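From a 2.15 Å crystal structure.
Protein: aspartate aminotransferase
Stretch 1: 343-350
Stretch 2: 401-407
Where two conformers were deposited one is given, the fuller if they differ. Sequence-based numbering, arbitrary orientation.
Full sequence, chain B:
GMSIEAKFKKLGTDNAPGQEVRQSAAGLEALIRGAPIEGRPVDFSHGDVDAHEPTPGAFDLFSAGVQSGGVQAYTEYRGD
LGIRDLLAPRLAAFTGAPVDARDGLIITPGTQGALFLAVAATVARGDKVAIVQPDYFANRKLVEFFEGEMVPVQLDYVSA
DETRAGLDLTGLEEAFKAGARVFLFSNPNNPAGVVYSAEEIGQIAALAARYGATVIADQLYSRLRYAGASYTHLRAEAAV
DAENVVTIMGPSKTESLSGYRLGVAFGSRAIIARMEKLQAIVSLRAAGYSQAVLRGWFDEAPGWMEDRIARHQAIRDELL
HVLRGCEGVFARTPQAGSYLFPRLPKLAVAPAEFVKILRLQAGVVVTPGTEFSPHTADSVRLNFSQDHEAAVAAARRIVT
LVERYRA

Stretch 1, residues 343-350: RLPKLAVA
Stretch 2, residues 401-407: LVERYRA

A chain terminus that leaves a helix loses the hydrogen bonds that the helix supplied, and its peptide groups must find partners elsewhere. The last residues of this aspartate aminotransferase show an economical solution: the C-terminal tail pairs briefly with an irregular segment more than fifty residues earlier in the same chain.

Residues 401-404 are the end of a helix, with phi near -60 to -70° and psi near -35 to -40°. Tyr405 N still donates to Leu401 O at 3.0 Å, whereas Arg406 N reaches Glu403 O only weakly, at 3.4 Å. Tyr405 is the first residue to leave helical phi/psi (-105/7°), and Arg406 is extended (-61/133°), so that the carbonyl of Tyr405 and the amide of Ala407 become available to residues 346-348. That segment has no regular secondary structure: Lys346 lies at -59/126°, Leu347 is extended at -117/167°, and Ala348 turns at -81/-3°.

The two backbones meet in a single antiparallel beta bridge between Leu347 and Arg406, whose CA atoms are 4.3 Å apart. Its two hydrogen bonds are made by the residues flanking this pair. Ala348 N donates to Tyr405 O at 2.7 Å (160° at the hydrogen), and Ala407 N donates to Lys346 O at 3.1 Å (166°). Each stretch thus gives one amide and one carbonyl, and both bonds are close to linear. The close packing also brings Leu347 CA to 3.3 Å from Tyr405 O.

Apolar side chains fill the space beside the bridge. Val402 (chi1 t) points toward the other stretch from the last helical turn. Its CG1 lies 3.8 Å from Pro345 CG and 4.2 Å from Leu347 CD2, while its CG2 is 4.4 Å from Leu344 CD2. Both leucines are in the m,t rotamer, and the two methyls of the valine divide the contacts, CG1 closest to Pro345 and Leu347, CG2 closest to Leu344. Further along, Val349 (chi1 m) points toward the tail, placing CG1 3.9 Å from Tyr405 CD1 and oblique to the ring. Tyr405 (chi1 m, chi2 -86°) is buried, yet its hydroxyl is hydrogen-bonded elsewhere in the structure, so the aromatic ring can pack here without leaving a polar atom unpaired.

Arg406 directs its CA-to-CB bond away, but the long chain (t, t, m, with chi4 at -76°) brings NH1 to 3.7 Å from Pro345 CG. This approach is a packing contact, oblique to the guanidinium, whose NH1 and NH2 are hydrogen-bonded elsewhere. Pro345, with a C-gamma endo pucker, uses CG for its closest approach to both Val402 and Arg406.

At the exposed edge, Ala407 CB points toward the partner and lies 3.6 Å from Lys346 CG. Lys346 is modelled to CD with chi1 and chi2 both t, and its methylenes provide the hydrocarbon surface for this contact. Ala407 ends in the C-terminal carboxylate. In all, 455 Å² is buried, summed over both sides, around a bridge whose polar contribution is entirely backbone.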

# COMPACT_ATOMS: atom_id res chain seq x y z
N ARG B 343 -22.29 -12.12 -21.64
CA ARG B 343 -22.19 -13.57 -21.71
C ARG B 343 -22.22 -13.96 -23.16
O ARG B 343 -23.19 -13.68 -23.86
CB ARG B 343 -23.36 -14.22 -20.97
CG ARG B 343 -23.18 -15.69 -20.72
CD ARG B 343 -24.37 -16.31 -19.99
NE ARG B 343 -25.59 -16.18 -20.78
CZ ARG B 343 -26.77 -16.65 -20.44
NH1 ARG B 343 -26.94 -17.34 -19.30
NH2 ARG B 343 -27.80 -16.45 -21.23
N LEU B 344 -21.16 -14.63 -23.61
CA LEU B 344 -21.00 -14.97 -25.02
C LEU B 344 -21.64 -16.33 -25.31
O LEU B 344 -21.75 -17.17 -24.41
CB LEU B 344 -19.50 -15.01 -25.37
CG LEU B 344 -18.69 -13.74 -25.08
CD1 LEU B 344 -17.27 -13.88 -25.57
CD2 LEU B 344 -19.37 -12.49 -25.71
N PRO B 345 -21.97 -16.60 -26.59
CA PRO B 345 -22.48 -17.92 -26.97
C PRO B 345 -21.43 -19.00 -27.03
O PRO B 345 -20.23 -18.74 -26.83
CB PRO B 345 -23.07 -17.69 -28.36
CG PRO B 345 -22.36 -16.53 -28.89
CD PRO B 345 -22.01 -15.66 -27.72
N LYS B 346 -21.88 -20.23 -27.26
CA LYS B 346 -20.99 -21.38 -27.50
C LYS B 346 -20.12 -21.09 -28.72
O LYS B 346 -20.64 -20.76 -29.77
CB LYS B 346 -21.84 -22.63 -27.75
CG LYS B 346 -21.08 -23.94 -27.86
CD LYS B 346 -21.97 -25.05 -28.42
N LEU B 347 -18.80 -21.20 -28.57
CA LEU B 347 -17.88 -20.93 -29.65
C LEU B 347 -17.14 -22.20 -29.94
O LEU B 347 -17.16 -23.13 -29.13
CB LEU B 347 -16.89 -19.84 -29.25
CG LEU B 347 -17.43 -18.50 -28.76
CD1 LEU B 347 -16.26 -17.57 -28.33
CD2 LEU B 347 -18.30 -17.83 -29.82
N ALA B 348 -16.44 -22.23 -31.07
CA ALA B 348 -15.68 -23.42 -31.48
C ALA B 348 -14.34 -23.49 -30.77
O ALA B 348 -13.61 -24.41 -30.98
CB ALA B 348 -15.47 -23.44 -32.97
N VAL B 349 -14.02 -22.47 -29.96
CA VAL B 349 -12.83 -22.46 -29.11
C VAL B 349 -13.28 -22.25 -27.67
O VAL B 349 -14.41 -21.74 -27.42
CB VAL B 349 -11.84 -21.32 -29.54
CG1 VAL B 349 -11.42 -21.50 -30.98
CG2 VAL B 349 -12.48 -19.95 -29.35
N ALA B 350 -12.42 -22.60 -26.71
CA ALA B 350 -12.73 -22.40 -25.29
C ALA B 350 -12.68 -20.89 -24.95
O ALA B 350 -12.05 -20.10 -25.67
CB ALA B 350 -11.76 -23.19 -24.42
N LEU B 401 -15.90 -11.33 -34.64
CA LEU B 401 -15.14 -12.53 -34.24
C LEU B 401 -15.99 -13.54 -33.50
O LEU B 401 -15.79 -14.75 -33.69
CB LEU B 401 -13.90 -12.17 -33.42
CG LEU B 401 -12.76 -11.54 -34.25
CD1 LEU B 401 -11.48 -11.40 -33.45
CD2 LEU B 401 -12.49 -12.33 -35.52
N VAL B 402 -16.94 -13.09 -32.69
CA VAL B 402 -17.93 -14.02 -32.13
C VAL B 402 -18.68 -14.78 -33.26
O VAL B 402 -18.87 -15.98 -33.17
CB VAL B 402 -18.91 -13.31 -31.18
CG1 VAL B 402 -20.12 -14.21 -30.84
CG2 VAL B 402 -18.17 -12.91 -29.91
N GLU B 403 -19.02 -14.08 -34.35
CA GLU B 403 -19.67 -14.73 -35.49
C GLU B 403 -18.72 -15.69 -36.19
O GLU B 403 -19.11 -16.82 -36.52
CB GLU B 403 -20.22 -13.69 -36.48
CG GLU B 403 -21.35 -12.78 -35.85
CD GLU B 403 -21.62 -11.46 -36.63
OE1 GLU B 403 -21.05 -11.26 -37.74
OE2 GLU B 403 -22.44 -10.65 -36.12
N ARG B 404 -17.46 -15.28 -36.35
CA ARG B 404 -16.46 -16.11 -37.06
C ARG B 404 -16.19 -17.44 -36.33
O ARG B 404 -15.94 -18.46 -36.98
CB ARG B 404 -15.14 -15.34 -37.25
CG ARG B 404 -14.21 -15.95 -38.31
CD ARG B 404 -12.84 -15.31 -38.31
NE ARG B 404 -12.89 -13.95 -38.83
CZ ARG B 404 -11.83 -13.16 -39.01
NH1 ARG B 404 -10.60 -13.59 -38.73
NH2 ARG B 404 -12.00 -11.92 -39.47
N TYR B 405 -16.26 -17.42 -34.99
CA TYR B 405 -15.92 -18.60 -34.14
C TYR B 405 -17.14 -19.30 -33.55
O TYR B 405 -17.00 -20.21 -32.75
CB TYR B 405 -14.98 -18.18 -33.00
CG TYR B 405 -13.60 -17.90 -33.47
CD1 TYR B 405 -12.67 -18.94 -33.59
CD2 TYR B 405 -13.23 -16.64 -33.84
CE1 TYR B 405 -11.41 -18.69 -34.05
CE2 TYR B 405 -11.96 -16.38 -34.30
CZ TYR B 405 -11.05 -17.42 -34.42
OH TYR B 405 -9.78 -17.15 -34.87
N ARG B 406 -18.33 -18.88 -33.95
CA ARG B 406 -19.55 -19.42 -33.37
C ARG B 406 -19.63 -20.94 -33.63
O ARG B 406 -19.35 -21.39 -34.72
CB ARG B 406 -20.79 -18.72 -33.95
CG ARG B 406 -22.12 -19.03 -33.21
CD ARG B 406 -23.36 -18.56 -34.05
NE ARG B 406 -23.30 -17.13 -34.36
CZ ARG B 406 -23.57 -16.13 -33.51
NH1 ARG B 406 -23.96 -16.37 -32.25
NH2 ARG B 406 -23.47 -14.87 -33.93
N ALA B 407 -19.95 -21.71 -32.59
CA ALA B 407 -20.14 -23.14 -32.71
C ALA B 407 -21.38 -23.37 -33.54
O ALA B 407 -22.51 -22.88 -33.20
CB ALA B 407 -20.29 -23.80 -31.34
OXT ALA B 407 -21.28 -23.99 -34.58